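Local coordinates for major royal jelly protein 1 (Apis mellifera, PDB 5YYL) that serves as the most abundant protein of royal jelly, probably a nutrient for bee larvae, and binds sterol, at residues P87-V92 with V122-L127; Y65-D70 with F77-R82; Q105-W110 with L155-T160; R82-P87 with L142-Q147. One frame throughout, in Å; residues are numbered along the deposited sequence.

Contact 1: residues P87-V92 with V122-L127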
loop_
_atom_site.group_PDB
_atom_site.type_symbol
_atom_site.label_atom_id
_atom_site.label_comp_id
_atom_site.label_asym_id
_atom_site.label_seq_id
_atom_site.Cartn_x
_atom_site.Cartn_y
_atom_site.Cartn_z
ATOM N N PRO A 87 -6.670 -34.625 -30.553
ATOM C CA PRO A 87 -5.833 -35.263 -29.528
ATOM C C PRO A 87 -6.475 -35.351 -28.160
ATOM O O PRO A 87 -6.440 -36.419 -27.540
ATOM C CB PRO A 87 -4.586 -34.370 -29.471
ATOM C CG PRO A 87 -4.950 -33.109 -30.159
ATOM C CD PRO A 87 -5.990 -33.467 -31.166
ATOM N N SER A 88 -7.044 -34.238 -27.689
ATOM C CA SER A 88 -7.765 -34.219 -26.414
ATOM C C SER A 88 -9.098 -33.541 -26.549
ATOM O O SER A 88 -9.266 -32.647 -27.391
ATOM C CB SER A 88 -6.957 -33.521 -25.331
ATOM O OG SER A 88 -7.684 -33.498 -24.102
ATOM N N SER A 89 -10.039 -33.981 -25.709
ATOM C CA SER A 89 -11.396 -33.441 -25.719
ATOM C C SER A 89 -11.580 -32.392 -24.635
ATOM O O SER A 89 -12.048 -31.305 -24.930
ATOM C CB SER A 89 -12.431 -34.541 -25.537
ATOM O OG SER A 89 -13.712 -33.998 -25.771
ATOM N N LEU A 90 -11.234 -32.739 -23.400
ATOM C CA LEU A 90 -11.304 -31.816 -22.284
ATOM C C LEU A 90 -9.988 -31.040 -22.153
ATOM O O LEU A 90 -8.952 -31.623 -21.823
ATOM C CB LEU A 90 -11.613 -32.573 -20.990
ATOM C CG LEU A 90 -11.798 -31.734 -19.731
ATOM C CD1 LEU A 90 -12.864 -30.666 -19.924
ATOM C CD2 LEU A 90 -12.157 -32.639 -18.569
ATOM N N ASN A 91 -10.032 -29.729 -22.409
ATOM C CA ASN A 91 -8.827 -28.866 -22.389
ATOM C C ASN A 91 -8.984 -27.578 -21.584
ATOM O O ASN A 91 -10.090 -27.202 -21.223
ATOM C CB ASN A 91 -8.439 -28.469 -23.815
ATOM C CG ASN A 91 -8.566 -29.615 -24.780
ATOM O OD1 ASN A 91 -7.971 -30.668 -24.560
ATOM N ND2 ASN A 91 -9.362 -29.435 -25.832
ATOM N N VAL A 92 -7.846 -26.931 -21.307
ATOM C CA VAL A 92 -7.796 -25.543 -20.836
ATOM C C VAL A 92 -6.925 -24.749 -21.782
ATOM O O VAL A 92 -6.135 -25.322 -22.514
ATOM C CB VAL A 92 -7.270 -25.376 -19.393
ATOM C CG1 VAL A 92 -8.206 -26.038 -18.410
ATOM C CG2 VAL A 92 -5.877 -25.929 -19.229
ATOM N N VAL A 122 -14.014 -39.644 -23.925
ATOM C CA VAL A 122 -14.054 -39.753 -25.374
ATOM C C VAL A 122 -14.367 -38.396 -25.956
ATOM O O VAL A 122 -13.605 -37.894 -26.757
ATOM C CB VAL A 122 -15.110 -40.785 -25.855
ATOM C CG1 VAL A 122 -15.145 -40.890 -27.378
ATOM C CG2 VAL A 122 -14.854 -42.138 -25.207
ATOM N N SER A 123 -15.512 -37.831 -25.588
ATOM C CA SER A 123 -15.964 -36.537 -26.127
ATOM C C SER A 123 -16.721 -35.714 -25.075
ATOM O O SER A 123 -17.931 -35.903 -24.883
ATOM C CB SER A 123 -16.837 -36.750 -27.359
ATOM O OG SER A 123 -17.132 -35.505 -27.957
ATOM N N ALA A 124 -15.989 -34.826 -24.390
ATOM C CA ALA A 124 -16.560 -33.878 -23.430
ATOM C C ALA A 124 -17.513 -32.932 -24.162
ATOM O O ALA A 124 -17.111 -31.930 -24.749
ATOM C CB ALA A 124 -15.460 -33.094 -22.725
ATOM N N SER A 125 -18.785 -33.296 -24.155
ATOM C CA SER A 125 -19.810 -32.575 -24.878
ATOM C C SER A 125 -20.120 -31.243 -24.184
ATOM O O SER A 125 -20.214 -30.215 -24.848
ATOM C CB SER A 125 -21.065 -33.447 -24.962
ATOM O OG SER A 125 -22.034 -32.862 -25.800
ATOM N N LYS A 126 -20.243 -31.275 -22.853
ATOM C CA LYS A 126 -20.650 -30.116 -22.058
ATOM C C LYS A 126 -20.005 -30.126 -20.675
ATOM O O LYS A 126 -19.653 -31.181 -20.166
ATOM C CB LYS A 126 -22.171 -30.111 -21.912
ATOM C CG LYS A 126 -22.883 -28.908 -22.512
ATOM C CD LYS A 126 -22.851 -28.907 -24.032
ATOM C CE LYS A 126 -23.197 -27.519 -24.590
ATOM N NZ LYS A 126 -22.790 -27.402 -26.021
ATOM N N LEU A 127 -19.883 -28.947 -20.076
ATOM C CA LEU A 127 -19.279 -28.760 -18.760
ATOM C C LEU A 127 -20.194 -27.958 -17.847
ATOM O O LEU A 127 -21.102 -27.270 -18.292
ATOM C CB LEU A 127 -17.942 -28.042 -18.870
ATOM C CG LEU A 127 -16.887 -28.637 -19.802
ATOM C CD1 LEU A 127 -15.687 -27.687 -19.903
ATOM C CD2 LEU A 127 -16.435 -30.027 -19.351
#
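Ser89 loses more surface here than any other residue of the two segments, followed by Leu90 and Ala124. Ser89 stands just before strand 90-94, its OG anti to the backbone N (chi1 -171°), which carries the hydroxyl across to the start of strand 124-129. There Ser89 OG accepts a hydrogen bond from Ala124 N at 2.8 Å, bent to 139° at the hydrogen. The methyl of Ala124 lies alongside the same hydroxyl, CB 3.6 Å from Ser89 OG, so the oxygen is flanked by both the amide and the methyl of one residue. Next along the chain, Leu90 also has CG anti to its backbone N (chi1 -177°). This swings Leu90 CD1 toward the second strand, where it meets Leu127 CD2 at 3.7 Å as the two leucines cross obliquely. Val137 of strand 134-139 touches Leu90, Ala124 and Leu127, continuing the apolar layer between two adjacent four-stranded sheets of the beta-propeller. Ser89 OG is also hydrogen-bonded to Met80 O in its own sheet. Since a carbonyl can only accept, the hydroxyl hydrogen goes to Met80 while the oxygen takes the Ala124 amide, and one buried serine joins two sheets with its hydrogen-bonding capacity used in both directions.

Contact 2: residues Y65-D70 with F77-R82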
loop_
_atom_site.group_PDB
_atom_site.type_symbol
_atom_site.label_atom_id
_atom_site.label_comp_id
_atom_site.label_asym_id
_atom_site.label_seq_id
_atom_site.Cartn_x
_atom_site.Cartn_y
_atom_site.Cartn_z
ATOM N N TYR A 65 -13.352 -28.859 -33.446
ATOM C CA TYR A 65 -14.543 -28.031 -33.320
ATOM C C TYR A 65 -14.920 -27.957 -31.845
ATOM O O TYR A 65 -15.023 -29.003 -31.169
ATOM C CB TYR A 65 -15.712 -28.611 -34.113
ATOM C CG TYR A 65 -15.373 -29.006 -35.535
ATOM C CD1 TYR A 65 -15.095 -28.036 -36.507
ATOM C CD2 TYR A 65 -15.323 -30.360 -35.916
ATOM C CE1 TYR A 65 -14.784 -28.397 -37.810
ATOM C CE2 TYR A 65 -15.014 -30.729 -37.218
ATOM C CZ TYR A 65 -14.741 -29.749 -38.158
ATOM O OH TYR A 65 -14.427 -30.121 -39.450
ATOM N N PRO A 66 -15.112 -26.732 -31.329
ATOM C CA PRO A 66 -15.373 -26.603 -29.901
ATOM C C PRO A 66 -16.843 -26.819 -29.574
ATOM O O PRO A 66 -17.710 -26.365 -30.300
ATOM C CB PRO A 66 -14.932 -25.169 -29.599
ATOM C CG PRO A 66 -15.167 -24.430 -30.880
ATOM C CD PRO A 66 -15.093 -25.423 -32.013
ATOM N N SER A 67 -17.099 -27.521 -28.490
ATOM C CA SER A 67 -18.443 -27.834 -28.047
ATOM C C SER A 67 -18.880 -26.912 -26.901
ATOM O O SER A 67 -19.968 -26.351 -26.947
ATOM C CB SER A 67 -18.507 -29.297 -27.609
ATOM O OG SER A 67 -19.807 -29.638 -27.174
ATOM N N ASP A 68 -18.039 -26.779 -25.876
ATOM C CA ASP A 68 -18.379 -26.007 -24.683
ATOM C C ASP A 68 -17.171 -25.238 -24.145
ATOM O O ASP A 68 -16.033 -25.565 -24.451
ATOM C CB ASP A 68 -18.934 -26.956 -23.597
ATOM C CG ASP A 68 -19.814 -26.246 -22.537
ATOM O OD1 ASP A 68 -20.098 -25.047 -22.663
ATOM O OD2 ASP A 68 -20.246 -26.897 -21.564
ATOM N N ILE A 69 -17.445 -24.187 -23.374
ATOM C CA ILE A 69 -16.431 -23.453 -22.619
ATOM C C ILE A 69 -16.898 -23.353 -21.191
ATOM O O ILE A 69 -18.090 -23.488 -20.908
ATOM C CB ILE A 69 -16.179 -22.027 -23.165
ATOM C CG1 ILE A 69 -17.453 -21.169 -23.155
ATOM C CG2 ILE A 69 -15.631 -22.105 -24.582
ATOM C CD1 ILE A 69 -17.249 -19.720 -23.554
ATOM N N ASP A 70 -15.955 -23.131 -20.293
ATOM C CA ASP A 70 -16.280 -22.710 -18.938
ATOM C C ASP A 70 -15.057 -22.006 -18.342
ATOM O O ASP A 70 -14.070 -21.786 -19.040
ATOM C CB ASP A 70 -16.778 -23.892 -18.096
ATOM C CG ASP A 70 -17.787 -23.467 -17.024
ATOM O OD1 ASP A 70 -17.451 -22.516 -16.248
ATOM O OD2 ASP A 70 -18.885 -24.093 -16.934
ATOM N N PHE A 77 -11.836 -23.412 -19.668
ATOM C CA PHE A 77 -12.005 -24.738 -20.280
ATOM C C PHE A 77 -12.520 -24.611 -21.701
ATOM O O PHE A 77 -13.270 -23.706 -22.001
ATOM C CB PHE A 77 -12.900 -25.629 -19.431
ATOM C CG PHE A 77 -12.296 -25.957 -18.100
ATOM C CD1 PHE A 77 -11.351 -26.986 -17.972
ATOM C CD2 PHE A 77 -12.617 -25.215 -16.972
ATOM C CE1 PHE A 77 -10.769 -27.273 -16.745
ATOM C CE2 PHE A 77 -12.051 -25.514 -15.730
ATOM C CZ PHE A 77 -11.127 -26.548 -15.621
ATOM N N VAL A 78 -12.061 -25.482 -22.585
ATOM C CA VAL A 78 -12.547 -25.542 -23.964
ATOM C C VAL A 78 -12.668 -27.007 -24.320
ATOM O O VAL A 78 -11.673 -27.721 -24.260
ATOM C CB VAL A 78 -11.580 -24.862 -24.948
ATOM C CG1 VAL A 78 -12.094 -24.990 -26.377
ATOM C CG2 VAL A 78 -11.383 -23.390 -24.578
ATOM N N THR A 79 -13.877 -27.467 -24.650
ATOM C CA THR A 79 -14.093 -28.879 -24.979
ATOM C C THR A 79 -14.208 -29.049 -26.474
ATOM O O THR A 79 -14.810 -28.224 -27.150
ATOM C CB THR A 79 -15.322 -29.509 -24.316
ATOM O OG1 THR A 79 -16.516 -29.049 -24.957
ATOM C CG2 THR A 79 -15.357 -29.224 -22.855
ATOM N N MET A 80 -13.621 -30.130 -26.976
ATOM C CA MET A 80 -13.586 -30.377 -28.404
ATOM C C MET A 80 -14.385 -31.642 -28.746
ATOM O O MET A 80 -14.273 -32.689 -28.059
ATOM C CB MET A 80 -12.144 -30.497 -28.884
ATOM C CG MET A 80 -11.923 -29.919 -30.275
ATOM S SD MET A 80 -11.901 -28.116 -30.425
ATOM C CE MET A 80 -11.121 -27.637 -28.880
ATOM N N LEU A 81 -15.212 -31.513 -29.791
ATOM C CA LEU A 81 -15.940 -32.652 -30.353
ATOM C C LEU A 81 -14.909 -33.621 -30.897
ATOM O O LEU A 81 -14.071 -33.236 -31.724
ATOM C CB LEU A 81 -16.866 -32.228 -31.498
ATOM C CG LEU A 81 -18.106 -31.406 -31.156
ATOM C CD1 LEU A 81 -18.845 -31.012 -32.418
ATOM C CD2 LEU A 81 -18.991 -32.172 -30.197
ATOM N N ARG A 82 -14.978 -34.866 -30.437
ATOM C CA ARG A 82 -13.972 -35.878 -30.780
ATOM C C ARG A 82 -14.212 -36.462 -32.157
ATOM O O ARG A 82 -14.819 -37.508 -32.303
ATOM C CB ARG A 82 -13.930 -36.990 -29.735
ATOM C CG ARG A 82 -12.830 -38.004 -29.961
ATOM C CD ARG A 82 -11.448 -37.482 -29.548
ATOM N NE ARG A 82 -11.303 -37.636 -28.106
ATOM C CZ ARG A 82 -10.160 -37.647 -27.431
ATOM N NH1 ARG A 82 -8.985 -37.486 -28.049
ATOM N NH2 ARG A 82 -10.200 -37.808 -26.101
#
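Backbone hydrogen bonds carry most of this antiparallel pairing. Ser67 N gives a nearly straight bond to Thr79 O (2.7 Å), and Leu81 N reaches Tyr65 O almost along the C=O axis. Thr79 N donates to Asp68 O at 171°, in the carbonyl plane, while Asp70 and Phe77 exchange two bonds as a hydrogen-bonded pair. A side-chain bond adds to these: Thr79 OG1, held between its backbone N and carbonyl carbon (chi1 74°), accepts a weak bond from Asp68 N. The strands form the beta hairpin that begins a four-stranded antiparallel sheet of the propeller. Apolar contacts are looser. On the face of Pro66, Ile69, Val78 and Met80, Ile69 CG2 approaches Val78 CG2 at 4.4 Å and Pro66 CB lies 4.3 Å from Met80 SD. Leu81 CD2 rests against Ser67 CB. Met80, bent at chi2 and chi3, also places its sulfur beside Tyr65 O. Charged and polar ends turn to other partners: Asp70 forms salt bridges with Lys358 and Lys360, Asp68 OD2 accepts from Leu127 N, and Ser67 OG bonds to Ser125 O.

Contact 3: residues Q105-W110 with L155-T160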
loop_
_atom_site.group_PDB
_atom_site.type_symbol
_atom_site.label_atom_id
_atom_site.label_comp_id
_atom_site.label_asym_id
_atom_site.label_seq_id
_atom_site.Cartn_x
_atom_site.Cartn_y
_atom_site.Cartn_z
ATOM N N GLN A 105 -4.393 -27.279 -23.862
ATOM C CA GLN A 105 -3.594 -28.146 -23.028
ATOM C C GLN A 105 -4.605 -29.052 -22.331
ATOM O O GLN A 105 -5.505 -28.553 -21.659
ATOM C CB GLN A 105 -2.820 -27.290 -22.025
ATOM C CG GLN A 105 -2.227 -28.023 -20.829
ATOM C CD GLN A 105 -2.183 -27.141 -19.595
ATOM O OE1 GLN A 105 -1.782 -25.980 -19.672
ATOM N NE2 GLN A 105 -2.612 -27.684 -18.454
ATOM N N PRO A 106 -4.479 -30.377 -22.498
ATOM C CA PRO A 106 -5.455 -31.317 -21.917
ATOM C C PRO A 106 -5.610 -31.235 -20.411
ATOM O O PRO A 106 -4.617 -31.084 -19.708
ATOM C CB PRO A 106 -4.868 -32.681 -22.285
ATOM C CG PRO A 106 -4.157 -32.419 -23.561
ATOM C CD PRO A 106 -3.535 -31.062 -23.399
ATOM N N TYR A 107 -6.837 -31.353 -19.925
ATOM C CA TYR A 107 -7.121 -31.338 -18.481
ATOM C C TYR A 107 -7.651 -32.728 -18.072
ATOM O O TYR A 107 -8.467 -33.290 -18.793
ATOM C CB TYR A 107 -8.154 -30.242 -18.151
ATOM C CG TYR A 107 -8.458 -30.063 -16.679
ATOM C CD1 TYR A 107 -7.706 -29.202 -15.906
ATOM C CD2 TYR A 107 -9.522 -30.734 -16.065
ATOM C CE1 TYR A 107 -7.984 -28.999 -14.555
ATOM C CE2 TYR A 107 -9.803 -30.565 -14.710
ATOM C CZ TYR A 107 -9.030 -29.688 -13.968
ATOM O OH TYR A 107 -9.280 -29.493 -12.632
ATOM N N PRO A 108 -7.211 -33.295 -16.944
ATOM C CA PRO A 108 -6.151 -32.761 -16.069
ATOM C C PRO A 108 -4.749 -32.870 -16.683
ATOM O O PRO A 108 -3.994 -31.902 -16.675
ATOM C CB PRO A 108 -6.253 -33.652 -14.836
ATOM C CG PRO A 108 -7.699 -34.016 -14.763
ATOM C CD PRO A 108 -8.230 -34.036 -16.173
ATOM N N ASP A 109 -4.434 -34.048 -17.213
ATOM C CA ASP A 109 -3.177 -34.335 -17.920
ATOM C C ASP A 109 -3.572 -35.115 -19.180
ATOM O O ASP A 109 -4.769 -35.341 -19.411
ATOM C CB ASP A 109 -2.226 -35.156 -17.015
ATOM C CG ASP A 109 -2.964 -36.233 -16.174
ATOM O OD1 ASP A 109 -3.639 -37.107 -16.763
ATOM O OD2 ASP A 109 -2.878 -36.175 -14.923
ATOM N N TRP A 110 -2.593 -35.534 -19.982
ATOM C CA TRP A 110 -2.873 -36.378 -21.171
ATOM C C TRP A 110 -3.527 -37.759 -20.903
ATOM O O TRP A 110 -4.101 -38.348 -21.822
ATOM C CB TRP A 110 -1.603 -36.572 -21.995
ATOM C CG TRP A 110 -1.159 -35.344 -22.696
ATOM C CD1 TRP A 110 -0.329 -34.370 -22.212
ATOM C CD2 TRP A 110 -1.525 -34.941 -24.024
ATOM N NE1 TRP A 110 -0.155 -33.384 -23.160
ATOM C CE2 TRP A 110 -0.875 -33.711 -24.282
ATOM C CE3 TRP A 110 -2.348 -35.498 -25.022
ATOM C CZ2 TRP A 110 -1.014 -33.033 -25.502
ATOM C CZ3 TRP A 110 -2.486 -34.823 -26.233
ATOM C CH2 TRP A 110 -1.822 -33.604 -26.459
ATOM N N LEU A 155 -18.428 -37.416 -15.444
ATOM C CA LEU A 155 -17.278 -37.263 -14.549
ATOM C C LEU A 155 -17.409 -36.028 -13.660
ATOM O O LEU A 155 -18.131 -35.106 -13.981
ATOM C CB LEU A 155 -15.984 -37.170 -15.336
ATOM C CG LEU A 155 -15.753 -38.327 -16.305
ATOM C CD1 LEU A 155 -16.174 -37.963 -17.730
ATOM C CD2 LEU A 155 -14.282 -38.721 -16.268
ATOM N N THR A 156 -16.675 -36.039 -12.550
ATOM C CA THR A 156 -16.730 -35.012 -11.522
ATOM C C THR A 156 -15.347 -34.822 -10.912
ATOM O O THR A 156 -14.959 -35.580 -10.038
ATOM C CB THR A 156 -17.730 -35.415 -10.430
ATOM O OG1 THR A 156 -19.053 -35.393 -10.975
ATOM C CG2 THR A 156 -17.688 -34.459 -9.231
ATOM N N PHE A 157 -14.611 -33.815 -11.379
ATOM C CA PHE A 157 -13.275 -33.491 -10.866
ATOM C C PHE A 157 -13.330 -32.459 -9.745
ATOM O O PHE A 157 -14.197 -31.602 -9.744
ATOM C CB PHE A 157 -12.404 -32.937 -11.981
ATOM C CG PHE A 157 -12.241 -33.871 -13.136
ATOM C CD1 PHE A 157 -11.192 -34.779 -13.163
ATOM C CD2 PHE A 157 -13.121 -33.840 -14.206
ATOM C CE1 PHE A 157 -11.029 -35.639 -14.232
ATOM C CE2 PHE A 157 -12.969 -34.700 -15.280
ATOM C CZ PHE A 157 -11.913 -35.594 -15.295
ATOM N N ASP A 158 -12.399 -32.547 -8.795
ATOM C CA ASP A 158 -12.210 -31.495 -7.795
ATOM C C ASP A 158 -11.241 -30.478 -8.387
ATOM O O ASP A 158 -10.067 -30.794 -8.617
ATOM C CB ASP A 158 -11.675 -32.071 -6.477
ATOM C CG ASP A 158 -11.657 -31.046 -5.333
ATOM O OD1 ASP A 158 -12.308 -29.984 -5.440
ATOM O OD2 ASP A 158 -10.993 -31.312 -4.305
ATOM N N LEU A 159 -11.748 -29.273 -8.643
ATOM C CA LEU A 159 -10.960 -28.206 -9.266
ATOM C C LEU A 159 -9.794 -27.735 -8.422
ATOM O O LEU A 159 -8.790 -27.277 -8.972
ATOM C CB LEU A 159 -11.845 -27.006 -9.658
ATOM C CG LEU A 159 -12.783 -27.296 -10.841
ATOM C CD1 LEU A 159 -13.982 -26.394 -10.807
ATOM C CD2 LEU A 159 -12.070 -27.144 -12.171
ATOM N N THR A 160 -9.921 -27.864 -7.099
ATOM C CA THR A 160 -8.832 -27.492 -6.180
ATOM C C THR A 160 -7.602 -28.394 -6.382
ATOM O O THR A 160 -6.475 -27.910 -6.329
ATOM C CB THR A 160 -9.265 -27.553 -4.690
ATOM O OG1 THR A 160 -9.576 -28.896 -4.324
ATOM C CG2 THR A 160 -10.486 -26.679 -4.413
#
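Three blunt side chains, Tyr107, Pro108 and Phe157, fit together, with Leu159 closing one end. The Tyr107 ring, carried across by a CG anti to its backbone N (chi1 -176°), presents an edge to the face of Phe157 in a T-shaped pair, centroids 6.0 Å apart and planes at 75°. The CE2 corner of Tyr107 points at the root of the phenyl ring, 4.4 Å from Phe157 CG. The CD1-CE1 side of that ring meets the pyrrolidine of Pro108, which crosses it at about a right angle and sets Pro108 CG 3.7 Å from Phe157 CE1. A cis peptide bond precedes Pro108, turning the chain so that tyrosine and proline approach the same phenylalanine. The contact lies between neighbouring sheets of the beta-propeller, just past strand 102-106 on one side and at the end of strand 153-158 on the other. Beyond Phe157, the Leu159 side chain crosses that of Tyr107 roughly at right angles and brings Leu159 CD2 3.7 Å from Tyr107 OH. Leu90 touches both aromatic rings, and Phe77 and Phe112 add edge-to-face pairs with Tyr107 and Phe157 respectively.

Contact 4: residues R82-P87 with L142-Q147. With NAG (2-acetamido-2-deoxy-beta-D-glucopyranose), chain E.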
loop_
_atom_site.group_PDB
_atom_site.type_symbol
_atom_site.label_atom_id
_atom_site.label_comp_id
_atom_site.label_asym_id
_atom_site.label_seq_id
_atom_site.Cartn_x
_atom_site.Cartn_y
_atom_site.Cartn_z
ATOM N N ARG A 82 -14.978 -34.866 -30.437
ATOM C CA ARG A 82 -13.972 -35.878 -30.780
ATOM C C ARG A 82 -14.212 -36.462 -32.157
ATOM O O ARG A 82 -14.819 -37.508 -32.303
ATOM C CB ARG A 82 -13.930 -36.990 -29.735
ATOM C CG ARG A 82 -12.830 -38.004 -29.961
ATOM C CD ARG A 82 -11.448 -37.482 -29.548
ATOM N NE ARG A 82 -11.303 -37.636 -28.106
ATOM C CZ ARG A 82 -10.160 -37.647 -27.431
ATOM N NH1 ARG A 82 -8.985 -37.486 -28.049
ATOM N NH2 ARG A 82 -10.200 -37.808 -26.101
ATOM N N TYR A 83 -13.731 -35.755 -33.162
ATOM C CA TYR A 83 -13.610 -36.303 -34.496
ATOM C C TYR A 83 -12.260 -37.030 -34.633
ATOM O O TYR A 83 -11.510 -37.157 -33.660
ATOM C CB TYR A 83 -13.808 -35.217 -35.560
ATOM C CG TYR A 83 -15.257 -34.862 -35.803
ATOM C CD1 TYR A 83 -15.841 -35.072 -37.045
ATOM C CD2 TYR A 83 -16.054 -34.321 -34.788
ATOM C CE1 TYR A 83 -17.167 -34.749 -37.281
ATOM C CE2 TYR A 83 -17.386 -34.001 -35.016
ATOM C CZ TYR A 83 -17.936 -34.214 -36.269
ATOM O OH TYR A 83 -19.252 -33.911 -36.529
ATOM N N ASN A 84 -11.999 -37.568 -35.824
ATOM C CA ASN A 84 -10.677 -38.080 -36.198
ATOM C C ASN A 84 -9.723 -36.883 -36.311
ATOM O O ASN A 84 -9.988 -35.928 -37.061
ATOM C CB ASN A 84 -10.725 -38.890 -37.509
ATOM C CG ASN A 84 -11.456 -38.160 -38.643
ATOM O OD1 ASN A 84 -12.686 -37.986 -38.597
ATOM N ND2 ASN A 84 -10.703 -37.727 -39.666
ATOM N N GLY A 85 -8.642 -36.932 -35.528
ATOM C CA GLY A 85 -7.639 -35.864 -35.498
ATOM C C GLY A 85 -7.821 -34.830 -34.388
ATOM O O GLY A 85 -7.508 -33.640 -34.564
ATOM N N VAL A 86 -8.310 -35.297 -33.239
ATOM C CA VAL A 86 -8.577 -34.457 -32.088
ATOM C C VAL A 86 -7.888 -35.099 -30.889
ATOM O O VAL A 86 -8.444 -36.014 -30.285
ATOM C CB VAL A 86 -10.089 -34.287 -31.852
ATOM C CG1 VAL A 86 -10.341 -33.525 -30.553
ATOM C CG2 VAL A 86 -10.713 -33.553 -33.031
ATOM N N PRO A 87 -6.670 -34.625 -30.553
ATOM C CA PRO A 87 -5.833 -35.263 -29.528
ATOM C C PRO A 87 -6.475 -35.351 -28.160
ATOM O O PRO A 87 -6.440 -36.419 -27.540
ATOM C CB PRO A 87 -4.586 -34.370 -29.471
ATOM C CG PRO A 87 -4.950 -33.109 -30.159
ATOM C CD PRO A 87 -5.990 -33.467 -31.166
ATOM N N LEU A 142 -19.412 -40.371 -28.111
ATOM C CA LEU A 142 -19.542 -40.356 -29.552
ATOM C C LEU A 142 -18.205 -40.048 -30.215
ATOM O O LEU A 142 -17.362 -39.349 -29.645
ATOM C CB LEU A 142 -20.606 -39.350 -30.012
ATOM C CG LEU A 142 -22.055 -39.834 -29.958
ATOM C CD1 LEU A 142 -22.376 -40.683 -28.730
ATOM C CD2 LEU A 142 -22.966 -38.622 -30.023
ATOM N N VAL A 143 -18.027 -40.598 -31.417
ATOM C CA VAL A 143 -16.935 -40.241 -32.306
ATOM C C VAL A 143 -17.567 -39.693 -33.578
ATOM O O VAL A 143 -18.600 -40.199 -34.018
ATOM C CB VAL A 143 -16.032 -41.451 -32.600
ATOM C CG1 VAL A 143 -14.899 -41.051 -33.531
ATOM C CG2 VAL A 143 -15.487 -42.039 -31.304
ATOM N N ASN A 144 -16.969 -38.641 -34.145
ATOM C CA ASN A 144 -17.566 -37.899 -35.271
ATOM C C ASN A 144 -18.994 -37.404 -34.973
ATOM O O ASN A 144 -19.793 -37.208 -35.886
ATOM C CB ASN A 144 -17.579 -38.738 -36.563
ATOM C CG ASN A 144 -16.221 -39.337 -36.914
ATOM O OD1 ASN A 144 -15.295 -39.327 -36.110
ATOM N ND2 ASN A 144 -16.126 -39.891 -38.112
ATOM N N ASN A 145 -19.289 -37.196 -33.685
ATOM C CA ASN A 145 -20.621 -36.808 -33.183
ATOM C C ASN A 145 -21.775 -37.787 -33.516
ATOM O O ASN A 145 -22.948 -37.385 -33.489
ATOM C CB ASN A 145 -20.955 -35.366 -33.655
ATOM C CG ASN A 145 -21.732 -34.552 -32.619
ATOM O OD1 ASN A 145 -21.457 -34.587 -31.412
ATOM N ND2 ASN A 145 -22.699 -33.789 -33.104
ATOM N N THR A 146 -21.453 -39.055 -33.818
ATOM C CA THR A 146 -22.459 -40.061 -34.244
ATOM C C THR A 146 -22.158 -41.486 -33.736
ATOM O O THR A 146 -22.950 -42.044 -32.976
ATOM C CB THR A 146 -22.638 -40.102 -35.780
ATOM O OG1 THR A 146 -21.367 -40.273 -36.412
ATOM C CG2 THR A 146 -23.276 -38.820 -36.298
ATOM N N GLN A 147 -21.034 -42.073 -34.152
ATOM C CA GLN A 147 -20.714 -43.483 -33.833
ATOM C C GLN A 147 -20.327 -43.676 -32.348
ATOM O O GLN A 147 -19.275 -43.219 -31.934
ATOM C CB GLN A 147 -19.583 -43.995 -34.739
HETATM C C1 NAG E . -14.958 -40.531 -38.673
HETATM C C2 NAG E . -15.013 -42.069 -38.674
HETATM C C3 NAG E . -13.809 -42.639 -39.438
HETATM C C4 NAG E . -13.651 -42.065 -40.847
HETATM C C5 NAG E . -13.713 -40.530 -40.746
HETATM C C6 NAG E . -13.742 -39.771 -42.070
HETATM C C7 NAG E . -15.796 -43.699 -36.974
HETATM C C8 NAG E . -15.642 -44.202 -35.566
HETATM N N2 NAG E . -15.011 -42.667 -37.337
HETATM O O3 NAG E . -13.908 -44.064 -39.536
HETATM O O4 NAG E . -12.386 -42.566 -41.338
HETATM O O5 NAG E . -14.894 -40.125 -40.042
HETATM O O6 NAG E . -14.794 -40.260 -42.904
HETATM O O7 NAG E . -16.608 -44.222 -37.717
#
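The phenol ring of Tyr83 lies over the backbone of Asn144. Asn144 CA sits 3.6 Å from the centroid of the Tyr83 ring and only 4° off the ring normal, a CH-pi contact almost exactly centred on the face. The side-chain amide of Asn144 is nearly parallel to the ring, their planes 6° apart. At the far end of the ring, Tyr83 OH lies 3.6 Å from Asn145 CB. Beside this stack the backbones are joined by Asn144 N, which donates to Arg82 O at 3.0 Å from above the carbonyl plane. Asn144 and Asn145 both have positive phi, and this turn of the chain offers CA to the ring. Behind it, a classic beta bulge places Thr146 and Gln147 together opposite Val143. In the first segment, Arg82 is bent at chi2 and chi3, so that Arg82 NH1 curls back to Val86 O at 2.7 Å and more weakly to Pro87 O; NE and NH2 bond to Val122 O and to the carbonyls of Ala113 and Ile121. Outward, Asn144 ND2 is covalently bound to C1 of an N-acetylglucosamine, whose methyl C8 lies 3.8 Å from Val143 CG1. The arrangement is an N-glycosylation site, the Asn-X-Thr sequon Asn144-Asn145-Thr146 on a loop between propeller strands, its glycosylated asparagine backed by an aromatic ring.

From the N terminus, contact 2 comes first and closes the short hairpin of strands 65-72 and 75-81. It is complete before the others open, although it shares Arg82 with contact 4. Contact 4 then spans the longest loop, from 82-87 to 142-147, and contact 1 is nested inside it, the two sharing Pro87. Contact 3 starts within the loops of contacts 1 and 4 and ends beyond both, at 155-160, so it crosses each of them. Contact 2 lies within the first four-stranded sheet; contacts 1, 3 and 4 tie that sheet and its loops to the next sheet, whose strands run from 124-129 to 163-169. Contacts 1 and 2 adjoin, whereas contacts 3 and 4 have centres about 20 Å apart.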